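Local coordinates for protein putative short-chain dehydrogenase/reductase (Burkholderia xenovorans, PDB 5IZ4) that binds ADP in a Rossmann-type nucleotide pocket and is probably an NAD(P)(H)-dependent oxidoreductase, perhaps a 3-oxoacyl-[acyl-carrier-protein] reductase, at residues Thr20-Gly25 against Ser55-Leu60; Thr30-Ala35 against Arg62-Gln67. All blocks are in the same frame, centred on the assembly; numbering follows the deposited sequence.

Contact 1: Thr20-Gly25 against Ser55-Leu60. With ADP (adenosine-5'-diphosphate), chain B.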
ATOM      1  N   THR A  20     -16.951 -14.318  17.421  1.00 18.08           N
ATOM      2  CA  THR A  20     -17.102 -15.585  16.707  1.00 17.41           C
ATOM      3  C   THR A  20     -15.758 -16.302  16.663  1.00 19.63           C
ATOM      4  O   THR A  20     -14.709 -15.710  16.906  1.00 19.13           O
ATOM      5  CB  THR A  20     -17.633 -15.409  15.282  1.00 22.85           C
ATOM      6  OG1 THR A  20     -16.662 -14.729  14.468  1.00 16.54           O
ATOM      7  CG2 THR A  20     -18.964 -14.656  15.273  1.00 24.08           C
ATOM      8  N   GLY A  21     -15.797 -17.596  16.351  1.00 18.03           N
ATOM      9  CA  GLY A  21     -14.573 -18.373  16.420  1.00 19.29           C
ATOM     10  C   GLY A  21     -13.995 -18.414  17.810  1.00 21.72           C
ATOM     11  O   GLY A  21     -12.770 -18.501  17.971  1.00 23.00           O
ATOM     12  N   SER A  22     -14.848 -18.356  18.829  1.00 19.78           N
ATOM     13  CA  SER A  22     -14.392 -18.138  20.195  1.00 20.01           C
ATOM     14  C   SER A  22     -13.992 -19.414  20.915  1.00 22.30           C
ATOM     15  O   SER A  22     -13.536 -19.340  22.064  1.00 23.24           O
ATOM     16  CB  SER A  22     -15.473 -17.425  21.010  1.00 24.68           C
ATOM     17  OG  SER A  22     -14.924 -16.935  22.227  1.00 23.93           O
ATOM     18  N   ALA A  23     -14.131 -20.576  20.274  1.00 22.35           N
ATOM     19  CA  ALA A  23     -13.814 -21.833  20.942  1.00 22.98           C
ATOM     20  C   ALA A  23     -12.320 -22.086  21.072  1.00 24.76           C
ATOM     21  O   ALA A  23     -11.918 -22.929  21.884  1.00 24.20           O
ATOM     22  CB  ALA A  23     -14.448 -23.003  20.194  1.00 22.09           C
ATOM     23  N   SER A  24     -11.488 -21.390  20.297  1.00 20.51           N
ATOM     24  CA  SER A  24     -10.071 -21.718  20.260  1.00 23.23           C
ATOM     25  C   SER A  24      -9.304 -20.547  19.671  1.00 21.50           C
ATOM     26  O   SER A  24      -9.887 -19.565  19.205  1.00 23.56           O
ATOM     27  CB  SER A  24      -9.812 -22.982  19.440  1.00 30.67           C
ATOM     28  OG  SER A  24     -10.298 -22.808  18.120  1.00 31.23           O
ATOM     29  N   GLY A  25      -7.978 -20.674  19.709  1.00 25.69           N
ATOM     30  CA  GLY A  25      -7.092 -19.759  19.008  1.00 26.76           C
ATOM     31  C   GLY A  25      -7.314 -18.308  19.384  1.00 22.85           C
ATOM     32  O   GLY A  25      -7.487 -17.956  20.559  1.00 21.76           O
ATOM     33  N   SER A  55     -16.668 -24.320  26.244  1.00 25.81           N
ATOM     34  CA  SER A  55     -17.055 -24.334  27.652  1.00 27.74           C
ATOM     35  C   SER A  55     -15.868 -24.038  28.552  1.00 28.48           C
ATOM     36  O   SER A  55     -16.023 -23.392  29.594  1.00 28.69           O
ATOM     37  CB  SER A  55     -17.670 -25.684  28.012  1.00 30.84           C
ATOM     38  OG  SER A  55     -18.825 -25.923  27.228  1.00 40.57           O
ATOM     39  N   THR A  56     -14.674 -24.500  28.166  1.00 28.05           N
ATOM     40  CA  THR A  56     -13.468 -24.147  28.906  1.00 27.02           C
ATOM     41  C   THR A  56     -13.173 -22.658  28.788  1.00 26.67           C
ATOM     42  O   THR A  56     -12.823 -22.009  29.782  1.00 25.92           O
ATOM     43  CB  THR A  56     -12.290 -24.975  28.401  1.00 28.90           C
ATOM     44  OG1 THR A  56     -12.585 -26.367  28.577  1.00 36.33           O
ATOM     45  CG2 THR A  56     -11.018 -24.634  29.169  1.00 32.69           C
ATOM     46  N   VAL A  57     -13.305 -22.103  27.578  1.00 23.04           N
ATOM     47  CA  VAL A  57     -13.150 -20.660  27.395  1.00 23.34           C
ATOM     48  C   VAL A  57     -14.120 -19.904  28.296  1.00 24.93           C
ATOM     49  O   VAL A  57     -13.741 -18.930  28.960  1.00 22.30           O
ATOM     50  CB  VAL A  57     -13.336 -20.275  25.913  1.00 24.95           C
ATOM     51  CG1 VAL A  57     -13.347 -18.737  25.740  1.00 23.11           C
ATOM     52  CG2 VAL A  57     -12.241 -20.903  25.064  1.00 21.88           C
ATOM     53  N   GLU A  58     -15.381 -20.351  28.349  1.00 23.76           N
ATOM     54  CA  GLU A  58     -16.354 -19.681  29.207  1.00 26.81           C
ATOM     55  C   GLU A  58     -15.939 -19.745  30.667  1.00 25.52           C
ATOM     56  O   GLU A  58     -16.044 -18.746  31.392  1.00 24.38           O
ATOM     57  CB  GLU A  58     -17.752 -20.279  29.034  1.00 25.39           C
ATOM     58  CG  GLU A  58     -18.749 -19.654  30.004  1.00 32.39           C
ATOM     59  CD  GLU A  58     -20.177 -20.175  29.867  1.00 39.69           C
ATOM     60  OE1 GLU A  58     -21.104 -19.333  29.842  1.00 31.97           O
ATOM     61  OE2 GLU A  58     -20.377 -21.410  29.793  1.00 32.75           O
ATOM     62  N   ALA A  59     -15.470 -20.912  31.122  1.00 24.46           N
ATOM     63  CA  ALA A  59     -15.055 -21.047  32.514  1.00 27.93           C
ATOM     64  C   ALA A  59     -13.924 -20.085  32.839  1.00 26.94           C
ATOM     65  O   ALA A  59     -13.902 -19.477  33.916  1.00 27.87           O
ATOM     66  CB  ALA A  59     -14.633 -22.487  32.807  1.00 29.89           C
ATOM     67  N   LEU A  60     -12.981 -19.927  31.916  1.00 24.14           N
ATOM     68  CA  LEU A  60     -11.871 -19.006  32.151  1.00 23.69           C
ATOM     69  C   LEU A  60     -12.339 -17.553  32.168  1.00 22.60           C
ATOM     70  O   LEU A  60     -11.835 -16.743  32.960  1.00 24.50           O
ATOM     71  CB  LEU A  60     -10.798 -19.215  31.087  1.00 27.74           C
ATOM     72  CG  LEU A  60     -10.071 -20.556  31.142  1.00 30.47           C
ATOM     73  CD1 LEU A  60      -9.151 -20.682  29.939  1.00 31.96           C
ATOM     74  CD2 LEU A  60      -9.298 -20.688  32.442  1.00 35.45           C
TER
HETATM   75  PB  ADP B 300      -7.021 -18.916  14.714  1.00 75.41           P
HETATM   76  O1B ADP B 300      -8.202 -18.335  13.855  1.00 78.40           O
HETATM   77  O2B ADP B 300      -7.123 -18.719  16.254  1.00 71.57           O
HETATM   78  O3B ADP B 300      -5.581 -18.769  14.128  1.00 84.00           O
HETATM   79  PA  ADP B 300      -8.734 -21.424  14.910  1.00 60.68           P
HETATM   80  O1A ADP B 300      -9.102 -22.509  13.747  1.00 54.81           O
HETATM   81  O2A ADP B 300      -8.702 -22.099  16.317  1.00 64.01           O
HETATM   82  O3A ADP B 300      -7.438 -20.661  14.408  1.00 75.39           O
HETATM   83  O5' ADP B 300     -10.085 -20.479  14.767  1.00 56.09           O
HETATM   84  C5' ADP B 300     -11.114 -20.748  13.801  1.00 32.72           C
HETATM   85  C4' ADP B 300     -12.399 -20.874  14.624  1.00 31.35           C
HETATM   86  O4' ADP B 300     -13.584 -20.655  13.760  1.00 23.89           O
HETATM   87  C3' ADP B 300     -12.601 -22.268  15.269  1.00 28.52           C
HETATM   88  O3' ADP B 300     -13.238 -22.178  16.513  1.00 36.78           O
HETATM   89  C2' ADP B 300     -13.567 -22.909  14.234  1.00 31.17           C
HETATM   90  O2' ADP B 300     -14.257 -23.955  14.919  1.00 38.43           O
HETATM   91  C1' ADP B 300     -14.480 -21.735  13.934  1.00 22.00           C
HETATM   92  N9  ADP B 300     -15.257 -21.955  12.697  1.00 22.36           N
HETATM   93  C8  ADP B 300     -14.897 -22.645  11.529  1.00 21.72           C
HETATM   94  N7  ADP B 300     -15.877 -22.625  10.656  1.00 21.69           N
HETATM   95  C5  ADP B 300     -16.902 -21.916  11.251  1.00 22.64           C
HETATM   96  C6  ADP B 300     -18.171 -21.574  10.819  1.00 18.53           C
HETATM   97  N6  ADP B 300     -18.603 -21.955   9.592  1.00 22.84           N
HETATM   98  N1  ADP B 300     -18.964 -20.864  11.630  1.00 18.56           N
HETATM   99  C2  ADP B 300     -18.510 -20.512  12.845  1.00 18.47           C
HETATM  100  N3  ADP B 300     -17.318 -20.800  13.335  1.00 23.66           N
HETATM  101  C4  ADP B 300     -16.525 -21.502  12.513  1.00 23.10           C
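The glycine-rich nucleotide-binding loop of the short-chain dehydrogenase/reductase Rossmann fold, with its TGxxxGxG signature, meets helix 51-63 where the carbonyls of Ser22 and Ala23 receive the side chain of Val57. CG2 of Val57 lies 3.6 Å from Ser22 O. Its other methyl, CG1, approaches the same oxygen almost as closely, at 3.7 Å from Ser22 O, so the isopropyl group straddles this carbonyl. CG2 also touches Ala23 O, at 3.8 Å, and so bridges two successive peptide oxygens. These are van der Waals contacts between methyls and peptide oxygens; no hydrogen bond joins the two segments. The loop is folded here by a type I beta turn from Gly21 to Ser24, and the ligand is gripped by residues at and beyond that turn. Ser24 OG donates a short hydrogen bond of 2.5 Å to ADP O2A and takes a weak one from the ribose O3'. With chi1 at 58°, OG sits between the backbone N and the carbonyl carbon of its own residue, within range of both ligand oxygens. Gly21 and Gly25 have positive phi, and Gly25 CA comes within 2.9 Å of ADP O2B, a tight approach of the backbone to the terminal phosphate. The loop leads from strand 16-20 into helix 25-36, whose Ala28 and Ala31 also pack on Val57. Ser22 shares a backbone hydrogen bond with Gly44 and touches Ile43, which fixes the loop beside strand 40-45.

Contact 2: Thr30-Ala35 against Arg62-Gln67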
ATOM      1  N   THR A  30      -9.233 -13.739  22.685  1.00 17.05           N
ATOM      2  CA  THR A  30      -9.883 -12.430  22.679  1.00 20.17           C
ATOM      3  C   THR A  30     -11.048 -12.386  23.659  1.00 18.61           C
ATOM      4  O   THR A  30     -11.230 -11.390  24.365  1.00 19.53           O
ATOM      5  CB  THR A  30     -10.336 -12.073  21.262  1.00 21.97           C
ATOM      6  OG1 THR A  30      -9.192 -12.036  20.396  1.00 20.31           O
ATOM      7  CG2 THR A  30     -11.020 -10.702  21.238  1.00 22.42           C
ATOM      8  N   ALA A  31     -11.848 -13.454  23.724  1.00 18.74           N
ATOM      9  CA  ALA A  31     -12.881 -13.508  24.749  1.00 17.67           C
ATOM     10  C   ALA A  31     -12.269 -13.311  26.131  1.00 20.29           C
ATOM     11  O   ALA A  31     -12.784 -12.538  26.948  1.00 20.24           O
ATOM     12  CB  ALA A  31     -13.627 -14.843  24.673  1.00 18.77           C
ATOM     13  N   LEU A  32     -11.149 -13.980  26.399  1.00 18.17           N
ATOM     14  CA  LEU A  32     -10.512 -13.864  27.704  1.00 18.94           C
ATOM     15  C   LEU A  32     -10.046 -12.436  27.972  1.00 20.31           C
ATOM     16  O   LEU A  32     -10.244 -11.906  29.073  1.00 21.17           O
ATOM     17  CB  LEU A  32      -9.339 -14.839  27.799  1.00 20.35           C
ATOM     18  CG  LEU A  32      -8.653 -14.919  29.167  1.00 24.64           C
ATOM     19  CD1 LEU A  32      -9.667 -15.207  30.273  1.00 22.29           C
ATOM     20  CD2 LEU A  32      -7.551 -15.972  29.162  1.00 29.38           C
ATOM     21  N   ARG A  33      -9.440 -11.792  26.974  1.00 19.81           N
ATOM     22  CA  ARG A  33      -8.925 -10.438  27.176  1.00 19.55           C
ATOM     23  C   ARG A  33     -10.051  -9.454  27.467  1.00 20.88           C
ATOM     24  O   ARG A  33      -9.911  -8.581  28.336  1.00 22.14           O
ATOM     25  CB  ARG A  33      -8.129  -9.984  25.951  1.00 18.98           C
ATOM     26  CG  ARG A  33      -7.538  -8.583  26.109  1.00 18.17           C
ATOM     27  CD  ARG A  33      -6.588  -8.557  27.290  1.00 22.63           C
ATOM     28  NE  ARG A  33      -6.023  -7.235  27.574  1.00 22.93           N
ATOM     29  CZ  ARG A  33      -6.610  -6.327  28.350  1.00 21.48           C
ATOM     30  NH1 ARG A  33      -7.796  -6.576  28.890  1.00 23.72           N
ATOM     31  NH2 ARG A  33      -6.020  -5.160  28.577  1.00 24.37           N
ATOM     32  N   PHE A  34     -11.173  -9.569  26.750  1.00 20.27           N
ATOM     33  CA  PHE A  34     -12.308  -8.707  27.064  1.00 20.65           C
ATOM     34  C   PHE A  34     -12.876  -9.038  28.440  1.00 18.64           C
ATOM     35  O   PHE A  34     -13.266  -8.133  29.188  1.00 20.95           O
ATOM     36  CB  PHE A  34     -13.378  -8.805  25.967  1.00 16.92           C
ATOM     37  CG  PHE A  34     -13.119  -7.883  24.792  1.00 17.50           C
ATOM     38  CD1 PHE A  34     -12.214  -8.230  23.806  1.00 19.39           C
ATOM     39  CD2 PHE A  34     -13.768  -6.660  24.692  1.00 18.93           C
ATOM     40  CE1 PHE A  34     -11.957  -7.375  22.740  1.00 20.38           C
ATOM     41  CE2 PHE A  34     -13.527  -5.800  23.625  1.00 18.78           C
ATOM     42  CZ  PHE A  34     -12.619  -6.155  22.645  1.00 18.35           C
ATOM     43  N   ALA A  35     -12.890 -10.325  28.812  1.00 21.51           N
ATOM     44  CA  ALA A  35     -13.326 -10.695  30.157  1.00 20.21           C
ATOM     45  C   ALA A  35     -12.440 -10.056  31.224  1.00 23.73           C
ATOM     46  O   ALA A  35     -12.932  -9.582  32.255  1.00 22.82           O
ATOM     47  CB  ALA A  35     -13.334 -12.219  30.301  1.00 20.83           C
ATOM     48  N   ARG A  62     -15.334 -16.488  33.060  1.00 23.14           N
ATOM     49  CA  ARG A  62     -16.040 -16.278  34.318  1.00 24.28           C
ATOM     50  C   ARG A  62     -15.065 -16.155  35.478  1.00 26.40           C
ATOM     51  O   ARG A  62     -15.296 -15.379  36.413  1.00 29.20           O
ATOM     52  CB  ARG A  62     -17.026 -17.422  34.565  1.00 29.91           C
ATOM     53  CG  ARG A  62     -18.225 -17.390  33.645  1.00 33.07           C
ATOM     54  CD  ARG A  62     -19.070 -18.630  33.812  1.00 35.56           C
ATOM     55  NE  ARG A  62     -19.867 -18.642  35.040  1.00 37.46           N
ATOM     56  CZ  ARG A  62     -21.067 -18.075  35.150  1.00 44.97           C
ATOM     57  NH1 ARG A  62     -21.592 -17.426  34.115  1.00 47.57           N
ATOM     58  NH2 ARG A  62     -21.745 -18.151  36.291  1.00 41.84           N
ATOM     59  N   ASP A  63     -13.982 -16.936  35.445  1.00 28.67           N
ATOM     60  CA  ASP A  63     -12.948 -16.821  36.466  1.00 26.37           C
ATOM     61  C   ASP A  63     -12.290 -15.451  36.422  1.00 26.73           C
ATOM     62  O   ASP A  63     -11.887 -14.914  37.465  1.00 30.83           O
ATOM     63  CB  ASP A  63     -11.910 -17.921  36.275  1.00 32.86           C
ATOM     64  CG  ASP A  63     -10.760 -17.804  37.242  1.00 49.02           C
ATOM     65  OD1 ASP A  63     -10.897 -18.293  38.385  1.00 49.49           O
ATOM     66  OD2 ASP A  63      -9.721 -17.220  36.859  1.00 50.43           O
ATOM     67  N   ALA A  64     -12.173 -14.880  35.225  1.00 26.66           N
ATOM     68  CA  ALA A  64     -11.683 -13.520  35.042  1.00 23.87           C
ATOM     69  C   ALA A  64     -12.693 -12.483  35.499  1.00 32.42           C
ATOM     70  O   ALA A  64     -12.354 -11.298  35.536  1.00 32.44           O
ATOM     71  CB  ALA A  64     -11.325 -13.281  33.572  1.00 22.95           C
ATOM     72  N   GLY A  65     -13.916 -12.899  35.828  1.00 28.86           N
ATOM     73  CA  GLY A  65     -14.911 -12.021  36.401  1.00 36.94           C
ATOM     74  C   GLY A  65     -16.004 -11.553  35.468  1.00 34.43           C
ATOM     75  O   GLY A  65     -16.798 -10.693  35.867  1.00 35.22           O
ATOM     76  N   ALA A  66     -16.081 -12.091  34.253  1.00 28.54           N
ATOM     77  CA  ALA A  66     -17.030 -11.623  33.250  1.00 25.82           C
ATOM     78  C   ALA A  66     -18.335 -12.404  33.286  1.00 26.62           C
ATOM     79  O   ALA A  66     -18.342 -13.626  33.473  1.00 27.40           O
ATOM     80  CB  ALA A  66     -16.436 -11.745  31.849  1.00 27.41           C
ATOM     81  N   GLN A  67     -19.441 -11.691  33.074  1.00 24.31           N
ATOM     82  CA  GLN A  67     -20.670 -12.350  32.658  1.00 26.92           C
ATOM     83  C   GLN A  67     -20.488 -12.948  31.269  1.00 27.90           C
ATOM     84  O   GLN A  67     -19.816 -12.371  30.408  1.00 26.54           O
ATOM     85  CB  GLN A  67     -21.832 -11.367  32.651  1.00 28.54           C
ATOM     86  CG  GLN A  67     -22.212 -10.843  34.011  1.00 35.33           C
ATOM     87  CD  GLN A  67     -23.309  -9.812  33.915  1.00 39.86           C
ATOM     88  OE1 GLN A  67     -24.455 -10.138  33.607  1.00 49.30           O
ATOM     89  NE2 GLN A  67     -22.958  -8.552  34.146  1.00 37.63           N
TER
HETATM   90  O   HOH W   1     -13.134  -8.725  34.960  1.00 45.77           O
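Leu32 and Ala35, on one face of helix 25-36, pack against Ala64 and Ala66 where the chain leaves helix 51-63. The Leu32 side chain starts obliquely from its helix: CB sets off across the direction of the partner segment, and CG stands opposite the backbone N (chi1 -175°). At the tip the branches part, and CD1 alone touches residues 62-67, at 4.2 Å from Ala64 CB. One helical turn on, Ala35 needs no reach. Its CB lies 4.0 Å from Ala64 CB and presses more tightly on Ala66, with Ala35 CB only 3.5 Å from Ala66 CB, closer than usual for two methyls. Both partner alanines, the residues before and after Gly65 in sequence, direct CB at helix 25-36. That glycine, with phi 104°, is the positive-phi residue of a Schellman motif following helix 51-63, and the chain turns there toward strand 68-72. Beside the methyls, a water spans the two backbones: it donates to Ala35 O at 2.8 Å and to Ala64 O at 2.7 Å. Cys61 adds to the packing on Ala35 from helix 51-63. The interface therefore combines small apolar groups, which let the backbones come within 4.9 Å between Ala35 CA and Ala66 CA, with a water whose hydrogens would offset the negative ends of two neighbouring carbonyl dipoles.

The two contacts are successive parts of one seam, their centres about 10 Å apart, in which helix 51-63 and its C-terminal turn lie along the glycine-rich loop and then helix 25-36. Ala31 connects them by packing, its CB 3.5 Å from Ser22 OG. Further along, Leu32 CD1 of contact 2 packs 3.8 Å from Leu60 O of contact 1. The segments alternate in sequence, as expected for consecutive beta-alpha units of a Rossmann fold. Contact 1 binds ADP directly through its loop, whereas contact 2 is structural packing of helix 25-36 on the turn that follows helix 51-63, with the Leu32 side chain about 12 Å from the nucleotide at the nearest atoms.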